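Local coordinates for histone-lysine N-methyltransferase, H3 lysine-9 specific SUVH6 (Arabidopsis thaliana, PDB 6A5N) that methylates histone H3 on a specific lysine through its SET domain and binds methylated DNA, probably through its SRA domain, at a contact of chain A with DNA. Sequence-based numbering; all coordinates share one arbitrary frame.

Site 1: a contact of chain A with DNA. Residues 38-42. With nucleotides of chain B.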
ATOM      1  N   LYS A  38      -4.118 -22.767   1.601  1.00 67.32           N
ATOM      2  CA  LYS A  38      -3.506 -22.029   2.702  1.00 71.66           C
ATOM      3  C   LYS A  38      -3.588 -22.829   3.992  1.00 72.31           C
ATOM      4  O   LYS A  38      -4.655 -23.307   4.362  1.00 74.77           O
ATOM      5  CB  LYS A  38      -4.177 -20.670   2.878  1.00 73.46           C
ATOM      6  CG  LYS A  38      -3.657 -19.864   4.060  1.00 75.15           C
ATOM      7  CD  LYS A  38      -3.790 -18.379   3.797  1.00 76.43           C
ATOM      8  CE  LYS A  38      -4.047 -17.600   5.077  1.00 82.53           C
ATOM      9  NZ  LYS A  38      -4.160 -16.132   4.806  1.00 82.55           N
ATOM     10  N   GLY A  39      -2.459 -22.976   4.674  1.00 78.25           N
ATOM     11  CA  GLY A  39      -2.393 -23.864   5.818  1.00 79.23           C
ATOM     12  C   GLY A  39      -1.670 -25.133   5.416  1.00 79.87           C
ATOM     13  O   GLY A  39      -1.158 -25.858   6.269  1.00 83.68           O
ATOM     14  N   LYS A  40      -1.608 -25.394   4.110  1.00 74.05           N
ATOM     15  CA  LYS A  40      -1.027 -26.637   3.618  1.00 71.35           C
ATOM     16  C   LYS A  40       0.190 -26.376   2.731  1.00 78.16           C
ATOM     17  O   LYS A  40       0.550 -27.212   1.896  1.00 83.34           O
ATOM     18  CB  LYS A  40      -2.065 -27.454   2.843  1.00 74.28           C
ATOM     19  CG  LYS A  40      -3.525 -27.340   3.336  1.00 73.20           C
ATOM     20  CD  LYS A  40      -3.723 -27.799   4.774  1.00 77.91           C
ATOM     21  CE  LYS A  40      -5.064 -28.537   4.978  1.00 82.63           C
ATOM     22  NZ  LYS A  40      -6.289 -27.705   4.703  1.00 81.65           N
ATOM     23  N   GLY A  41       0.813 -25.211   2.906  1.00 73.95           N
ATOM     24  CA  GLY A  41       2.044 -24.891   2.208  1.00 74.08           C
ATOM     25  C   GLY A  41       1.843 -24.062   0.955  1.00 74.31           C
ATOM     26  O   GLY A  41       2.403 -24.374  -0.105  1.00 75.76           O
ATOM     27  N   LEU A  42       1.049 -23.000   1.071  1.00 73.47           N
ATOM     28  CA  LEU A  42       0.729 -22.157  -0.083  1.00 70.34           C
ATOM     29  C   LEU A  42       1.593 -20.901  -0.116  1.00 68.90           C
ATOM     30  O   LEU A  42       1.585 -20.121   0.836  1.00 70.94           O
ATOM     31  CB  LEU A  42      -0.745 -21.775  -0.052  1.00 63.47           C
ATOM     32  CG  LEU A  42      -1.250 -20.640  -0.934  1.00 63.59           C
ATOM     33  CD1 LEU A  42      -1.278 -21.054  -2.400  1.00 44.14           C
ATOM     34  CD2 LEU A  42      -2.634 -20.204  -0.449  1.00 61.03           C
TER
ATOM     35  P    DA B  12       0.925 -22.364   5.660  1.00 96.60           P
ATOM     36  OP1  DA B  12       0.251 -23.051   4.532  1.00106.95           O
ATOM     37  OP2  DA B  12       0.219 -21.301   6.420  1.00 98.45           O
ATOM     38  O5'  DA B  12       1.464 -23.402   6.752  1.00 73.34           O
ATOM     39  C5'  DA B  12       1.947 -24.662   6.336  1.00 73.69           C
ATOM     40  C4'  DA B  12       2.343 -25.527   7.525  1.00 84.73           C
ATOM     41  O4'  DA B  12       3.577 -25.038   8.098  1.00 78.88           O
ATOM     42  C3'  DA B  12       1.332 -25.603   8.678  1.00 85.38           C
ATOM     43  O3'  DA B  12       1.247 -26.958   9.108  1.00 83.39           O
ATOM     44  C2'  DA B  12       1.964 -24.709   9.754  1.00 81.84           C
ATOM     45  C1'  DA B  12       3.446 -24.961   9.498  1.00 80.70           C
ATOM     46  N9   DA B  12       4.355 -23.910   9.979  1.00 74.49           N
ATOM     47  C8   DA B  12       4.178 -22.559   9.891  1.00 69.62           C
ATOM     48  N7   DA B  12       5.165 -21.858  10.389  1.00 64.39           N
ATOM     49  C5   DA B  12       6.065 -22.819  10.830  1.00 67.09           C
ATOM     50  C6   DA B  12       7.324 -22.727  11.461  1.00 62.48           C
ATOM     51  N6   DA B  12       7.911 -21.567  11.770  1.00 64.74           N
ATOM     52  N1   DA B  12       7.958 -23.883  11.764  1.00 76.46           N
ATOM     53  C2   DA B  12       7.365 -25.050  11.465  1.00 75.56           C
ATOM     54  N3   DA B  12       6.187 -25.259  10.878  1.00 75.88           N
ATOM     55  C4   DA B  12       5.586 -24.090  10.578  1.00 72.16           C
ATOM     56  P    DG B  13       0.037 -27.478  10.029  1.00 93.78           P
ATOM     57  OP1  DG B  13      -0.974 -28.102   9.146  1.00 95.40           O
ATOM     58  OP2  DG B  13      -0.385 -26.405  10.957  1.00 92.90           O
ATOM     59  O5'  DG B  13       0.755 -28.615  10.895  1.00 99.94           O
ATOM     60  C5'  DG B  13       2.074 -29.044  10.532  1.00 89.40           C
ATOM     61  C4'  DG B  13       2.843 -29.555  11.746  1.00 90.58           C
ATOM     62  O4'  DG B  13       3.820 -28.571  12.181  1.00 97.72           O
ATOM     63  C3'  DG B  13       1.993 -29.863  12.966  1.00 97.21           C
ATOM     64  O3'  DG B  13       2.523 -31.016  13.623  1.00103.11           O
ATOM     65  C2'  DG B  13       2.125 -28.590  13.818  1.00 94.07           C
ATOM     66  C1'  DG B  13       3.564 -28.163  13.519  1.00 98.39           C
ATOM     67  N9   DG B  13       3.815 -26.704  13.601  1.00 93.40           N
ATOM     68  C8   DG B  13       2.995 -25.704  13.126  1.00 91.59           C
ATOM     69  N7   DG B  13       3.466 -24.504  13.298  1.00 86.12           N
ATOM     70  C5   DG B  13       4.690 -24.704  13.920  1.00 84.45           C
ATOM     71  C6   DG B  13       5.643 -23.756  14.351  1.00 78.81           C
ATOM     72  O6   DG B  13       5.586 -22.526  14.266  1.00 73.37           O
ATOM     73  N1   DG B  13       6.753 -24.361  14.930  1.00 78.79           N
ATOM     74  C2   DG B  13       6.920 -25.719  15.082  1.00 84.11           C
ATOM     75  N2   DG B  13       8.064 -26.107  15.671  1.00 78.38           N
ATOM     76  N3   DG B  13       6.022 -26.636  14.688  1.00 89.16           N
ATOM     77  C4   DG B  13       4.934 -26.054  14.113  1.00 89.58           C
TER

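Site 2: a contact of chain A with DNA. Residues 46, 49, 53, 82, 85. With nucleotides of chain C.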
ATOM      1  N   PHE A  46       5.140 -16.871  -4.862  1.00 54.70           N
ATOM      2  CA  PHE A  46       5.714 -17.652  -5.947  1.00 56.72           C
ATOM      3  C   PHE A  46       4.774 -17.720  -7.144  1.00 61.62           C
ATOM      4  O   PHE A  46       5.197 -17.468  -8.278  1.00 61.08           O
ATOM      5  CB  PHE A  46       6.060 -19.057  -5.458  1.00 62.28           C
ATOM      6  CG  PHE A  46       7.280 -19.113  -4.572  1.00 65.62           C
ATOM      7  CD1 PHE A  46       8.183 -18.055  -4.534  1.00 67.42           C
ATOM      8  CD2 PHE A  46       7.522 -20.225  -3.776  1.00 69.73           C
ATOM      9  CE1 PHE A  46       9.297 -18.107  -3.714  1.00 65.78           C
ATOM     10  CE2 PHE A  46       8.642 -20.285  -2.961  1.00 70.39           C
ATOM     11  CZ  PHE A  46       9.522 -19.224  -2.929  1.00 66.61           C
ATOM     12  N   SER A  49       4.367 -14.353  -8.758  1.00 54.03           N
ATOM     13  CA  SER A  49       5.609 -14.173  -9.503  1.00 58.77           C
ATOM     14  C   SER A  49       5.525 -14.878 -10.855  1.00 57.76           C
ATOM     15  O   SER A  49       5.663 -14.239 -11.900  1.00 56.62           O
ATOM     16  CB  SER A  49       6.798 -14.692  -8.676  1.00 63.07           C
ATOM     17  OG  SER A  49       7.927 -14.955  -9.486  1.00 69.34           O
ATOM     18  N   LYS A  53       5.839 -13.343 -14.639  1.00 60.21           N
ATOM     19  CA  LYS A  53       6.948 -13.717 -15.527  1.00 65.30           C
ATOM     20  C   LYS A  53       6.429 -14.325 -16.814  1.00 67.11           C
ATOM     21  O   LYS A  53       7.028 -14.156 -17.872  1.00 70.77           O
ATOM     22  CB  LYS A  53       7.893 -14.704 -14.823  1.00 69.84           C
ATOM     23  CG  LYS A  53       9.336 -14.679 -15.316  1.00 73.09           C
ATOM     24  CD  LYS A  53      10.163 -15.732 -14.600  1.00 77.46           C
ATOM     25  CE  LYS A  53      11.586 -15.276 -14.353  1.00 83.20           C
ATOM     26  NZ  LYS A  53      12.120 -15.879 -13.089  1.00 86.08           N
ATOM     27  N   MET A  82      10.420 -11.600  -3.044  1.00 52.47           N
ATOM     28  CA  MET A  82      10.157 -11.858  -4.454  1.00 53.79           C
ATOM     29  C   MET A  82       9.923 -10.586  -5.296  1.00 55.26           C
ATOM     30  O   MET A  82      10.233 -10.545  -6.505  1.00 51.53           O
ATOM     31  CB  MET A  82       8.956 -12.788  -4.555  1.00 54.42           C
ATOM     32  CG  MET A  82       9.017 -13.697  -5.730  1.00 61.54           C
ATOM     33  SD  MET A  82      10.592 -14.597  -5.766  1.00 55.46           S
ATOM     34  CE  MET A  82      10.530 -15.170  -7.475  1.00 36.99           C
ATOM     35  N   ASN A  85      12.991  -9.297  -6.651  1.00 52.45           N
ATOM     36  CA  ASN A  85      13.369 -10.020  -7.855  1.00 50.85           C
ATOM     37  C   ASN A  85      12.637  -9.494  -9.085  1.00 57.55           C
ATOM     38  O   ASN A  85      13.278  -9.160 -10.083  1.00 61.41           O
ATOM     39  CB  ASN A  85      13.130 -11.523  -7.685  1.00 51.07           C
ATOM     40  CG  ASN A  85      13.641 -12.341  -8.873  1.00 58.55           C
ATOM     41  OD1 ASN A  85      12.930 -12.517  -9.860  1.00 66.30           O
ATOM     42  ND2 ASN A  85      14.868 -12.850  -8.776  1.00 56.10           N
TER
ATOM     43  P    DG C   8       8.475 -28.374  -3.048  1.00136.75           P
ATOM     44  OP1  DG C   8       7.146 -28.717  -3.611  1.00138.56           O
ATOM     45  OP2  DG C   8       9.662 -29.216  -3.354  1.00139.22           O
ATOM     46  O5'  DG C   8       8.825 -26.877  -3.480  1.00 96.26           O
ATOM     47  C5'  DG C   8      10.077 -26.350  -3.121  1.00 97.70           C
ATOM     48  C4'  DG C   8      10.026 -24.840  -2.997  1.00 94.04           C
ATOM     49  O4'  DG C   8      10.591 -24.436  -1.729  1.00 90.54           O
ATOM     50  C3'  DG C   8      10.796 -24.105  -4.087  1.00 93.72           C
ATOM     51  O3'  DG C   8       9.910 -23.240  -4.782  1.00 91.70           O
ATOM     52  C2'  DG C   8      11.922 -23.345  -3.360  1.00 89.29           C
ATOM     53  C1'  DG C   8      11.862 -23.861  -1.919  1.00 88.26           C
ATOM     54  N9   DG C   8      12.889 -24.854  -1.580  1.00 87.98           N
ATOM     55  C8   DG C   8      12.947 -26.164  -1.987  1.00 91.85           C
ATOM     56  N7   DG C   8      13.962 -26.823  -1.516  1.00 95.28           N
ATOM     57  C5   DG C   8      14.632 -25.895  -0.737  1.00 90.83           C
ATOM     58  C6   DG C   8      15.811 -26.034   0.022  1.00 91.25           C
ATOM     59  O6   DG C   8      16.521 -27.039   0.161  1.00 95.31           O
ATOM     60  N1   DG C   8      16.150 -24.850   0.665  1.00 89.45           N
ATOM     61  C2   DG C   8      15.443 -23.678   0.584  1.00 87.38           C
ATOM     62  N2   DG C   8      15.938 -22.645   1.277  1.00 87.50           N
ATOM     63  N3   DG C   8      14.327 -23.529  -0.127  1.00 86.50           N
ATOM     64  C4   DG C   8      13.982 -24.676  -0.760  1.00 87.81           C
ATOM     65  P    DA C   9       9.797 -23.324  -6.382  1.00108.54           P
ATOM     66  OP1  DA C   9       8.355 -23.342  -6.745  1.00109.70           O
ATOM     67  OP2  DA C   9      10.704 -24.390  -6.855  1.00109.49           O
ATOM     68  O5'  DA C   9      10.403 -21.925  -6.841  1.00101.04           O
ATOM     69  C5'  DA C   9      10.034 -20.748  -6.124  1.00104.99           C
ATOM     70  C4'  DA C   9      10.792 -19.547  -6.643  1.00103.58           C
ATOM     71  O4'  DA C   9      12.060 -19.447  -5.954  1.00104.07           O
ATOM     72  C3'  DA C   9      11.117 -19.603  -8.129  1.00 97.53           C
ATOM     73  O3'  DA C   9      11.032 -18.305  -8.697  1.00 95.19           O
ATOM     74  C2'  DA C   9      12.540 -20.166  -8.188  1.00 97.11           C
ATOM     75  C1'  DA C   9      13.116 -19.869  -6.792  1.00101.13           C
ATOM     76  N9   DA C   9      13.786 -21.017  -6.164  1.00101.91           N
ATOM     77  C8   DA C   9      13.536 -22.348  -6.387  1.00101.99           C
ATOM     78  N7   DA C   9      14.295 -23.159  -5.688  1.00 97.75           N
ATOM     79  C5   DA C   9      15.105 -22.302  -4.951  1.00 94.57           C
ATOM     80  C6   DA C   9      16.129 -22.532  -4.010  1.00 90.57           C
ATOM     81  N6   DA C   9      16.530 -23.756  -3.636  1.00 88.23           N
ATOM     82  N1   DA C   9      16.726 -21.449  -3.466  1.00 90.65           N
ATOM     83  C2   DA C   9      16.325 -20.228  -3.838  1.00 92.33           C
ATOM     84  N3   DA C   9      15.378 -19.885  -4.707  1.00 94.89           N
ATOM     85  C4   DA C   9      14.804 -20.977  -5.237  1.00 97.32           C
ATOM     86  P    DG C  10      11.307 -18.077 -10.264  1.00119.16           P
ATOM     87  OP1  DG C  10      10.490 -16.910 -10.679  1.00126.10           O
ATOM     88  OP2  DG C  10      11.161 -19.361 -10.990  1.00112.48           O
ATOM     89  O5'  DG C  10      12.844 -17.666 -10.287  1.00 97.47           O
ATOM     90  C5'  DG C  10      13.293 -16.649  -9.408  1.00 97.82           C
ATOM     91  C4'  DG C  10      14.781 -16.769  -9.155  1.00 94.28           C
ATOM     92  O4'  DG C  10      15.060 -17.999  -8.462  1.00 94.12           O
ATOM     93  C3'  DG C  10      15.648 -16.779 -10.421  1.00 94.22           C
ATOM     94  O3'  DG C  10      16.466 -15.621 -10.422  1.00 94.23           O
ATOM     95  C2'  DG C  10      16.477 -18.071 -10.316  1.00 91.86           C
ATOM     96  C1'  DG C  10      16.340 -18.433  -8.838  1.00 93.53           C
ATOM     97  N9   DG C  10      16.468 -19.871  -8.563  1.00 94.74           N
ATOM     98  C8   DG C  10      15.764 -20.896  -9.148  1.00 95.66           C
ATOM     99  N7   DG C  10      16.103 -22.077  -8.713  1.00 95.50           N
ATOM    100  C5   DG C  10      17.099 -21.824  -7.778  1.00 94.79           C
ATOM    101  C6   DG C  10      17.857 -22.719  -6.973  1.00 91.18           C
ATOM    102  O6   DG C  10      17.790 -23.952  -6.921  1.00 90.35           O
ATOM    103  N1   DG C  10      18.767 -22.039  -6.169  1.00 88.89           N
ATOM    104  C2   DG C  10      18.926 -20.673  -6.151  1.00 88.61           C
ATOM    105  N2   DG C  10      19.849 -20.196  -5.321  1.00 84.67           N
ATOM    106  N3   DG C  10      18.223 -19.828  -6.891  1.00 90.82           N
ATOM    107  C4   DG C  10      17.337 -20.469  -7.678  1.00 94.79           C
ATOM    108  P    DT C  11      16.940 -14.994 -11.814  1.00120.45           P
ATOM    109  OP1  DT C  11      16.618 -13.543 -11.798  1.00124.76           O
ATOM    110  OP2  DT C  11      16.417 -15.851 -12.907  1.00119.27           O
ATOM    111  O5'  DT C  11      18.520 -15.160 -11.746  1.00104.18           O
ATOM    112  C5'  DT C  11      19.206 -14.968 -10.489  1.00102.34           C
ATOM    113  C4'  DT C  11      20.332 -15.957 -10.273  1.00100.61           C
ATOM    114  O4'  DT C  11      19.851 -17.262  -9.876  1.00 95.88           O
ATOM    115  C3'  DT C  11      21.292 -16.202 -11.444  1.00102.52           C
ATOM    116  O3'  DT C  11      22.539 -15.548 -11.164  1.00104.01           O
ATOM    117  C2'  DT C  11      21.480 -17.716 -11.462  1.00101.70           C
ATOM    118  C1'  DT C  11      20.928 -18.144 -10.111  1.00 98.12           C
ATOM    119  N1   DT C  11      20.432 -19.537 -10.000  1.00 95.92           N
ATOM    120  C2   DT C  11      20.895 -20.290  -8.947  1.00 95.05           C
ATOM    121  O2   DT C  11      21.673 -19.861  -8.111  1.00 98.33           O
ATOM    122  N3   DT C  11      20.409 -21.575  -8.904  1.00 94.21           N
ATOM    123  C4   DT C  11      19.530 -22.165  -9.788  1.00 98.49           C
ATOM    124  O4   DT C  11      19.181 -23.330  -9.618  1.00102.58           O
ATOM    125  C5   DT C  11      19.091 -21.321 -10.871  1.00 97.88           C
ATOM    126  C7   DT C  11      18.136 -21.875 -11.881  1.00 98.30           C
ATOM    127  C6   DT C  11      19.559 -20.066 -10.925  1.00 96.41           C
TER

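Site 1: a contact of chain A with DNA
OP1, a non-bridging oxygen on the 5'-phosphate of DA12 in chain B, is gripped by two hydrogen bonds, both from backbone amides of a glycine-flanked phosphate-binding turn, Gly39-Lys40-Gly41. The SUVH family joins an SRA domain, the fold that reads methylated cytosine, to pre-SET and SET motifs, and here a loop leading towards helix 44-54 meets the DNA backbone. Main-chain donors on a phosphate oxygen are likely to be indifferent to the identity of the base. Gly41 N gives the better directed bond, 2.8 Å to DA12 OP1 with 160° at the hydrogen. Gly39 N lies as near, 2.7 Å from the same oxygen, but its N-H is bent well off line at 127°. Between them Lys40 N comes within 3.0 Å of DA12 OP1, yet its N-H is turned off the oxygen, so the proximity is not a hydrogen bond. Both glycines have positive phi, a left-handed twist that curls the chain about the phosphate oxygen and that most side-chain-bearing residues would adopt less readily. The main chain, not the lysine side chains, makes the contact. Gly39 hides far more surface against the DNA than its neighbours do, whereas Leu42 N, at the far end of the turn, stands back at 3.6 Å from DA12 OP1.

Site 2: a contact of chain A with DNA
Helix 44-54 lies against the sugar-phosphate backbone of chain C from DG8 to DG10, and the short helix 81-87, part of the SRA region, adds Met82 and Asn85. The tightest packing is at Phe46. With CG anti to its own carbonyl carbon (chi1 -74°), the phenyl ring presents a face to the DNA, and the C5' methylene of DA9 sits over the ring centre, 3.3 Å from the centroid, in a CH-pi contact. The ring carbons stand at nearly equal distances from this carbon, the mark of a centred rather than an edge-on approach; C4' of DA9 lies towards the CE1 side, 3.6 Å from Phe46 CE1. An alanine here would remove the ring and would probably lose the CH-pi seat of C5' and the packing against the DA9 sugar. Met82 continues the apolar contact by its tip: the chain bends at chi2 (53°) and brings methyl CE to 3.7 Å from C5' of DG10. Farther along, the contact turns polar and sparser. Lys53 sends its ammonium NZ to the phosphate of DG10, forming a salt bridge and hydrogen bond of 3.1 Å with OP1; CG is anti to the backbone N, and bends at chi3 and chi4 steer the tip across. Ser49, one helical turn earlier, places OG 3.4 Å from DG10 OP1, a looser approach. Asn85 is looser still, its amide ND2 standing 3.6 Å from DT11 OP1. Shape matching at the DA9 sugar and charge pairing at the DG10 phosphate thus hold the strand without touching a base, and are likely to help position methylated DNA for recognition by the SRA domain.

The C-alpha centres of site 1 and site 2 lie about 18 Å apart, and the two share no residue. They are nevertheless close in sequence: the residues of site 1 end at Leu42, two positions before the start of helix 44-54, which supplies Phe46, Ser49 and Lys53 to site 2, while helix 81-87 joins from farther along the chain. Site 1 touches chain B and site 2 chain C, so one continuous stretch of protein engages both DNA strands through their backbones. Such two-strand contact would probably fix the orientation of the duplex, with methylated cytosine probably read by other residues of the SRA domain.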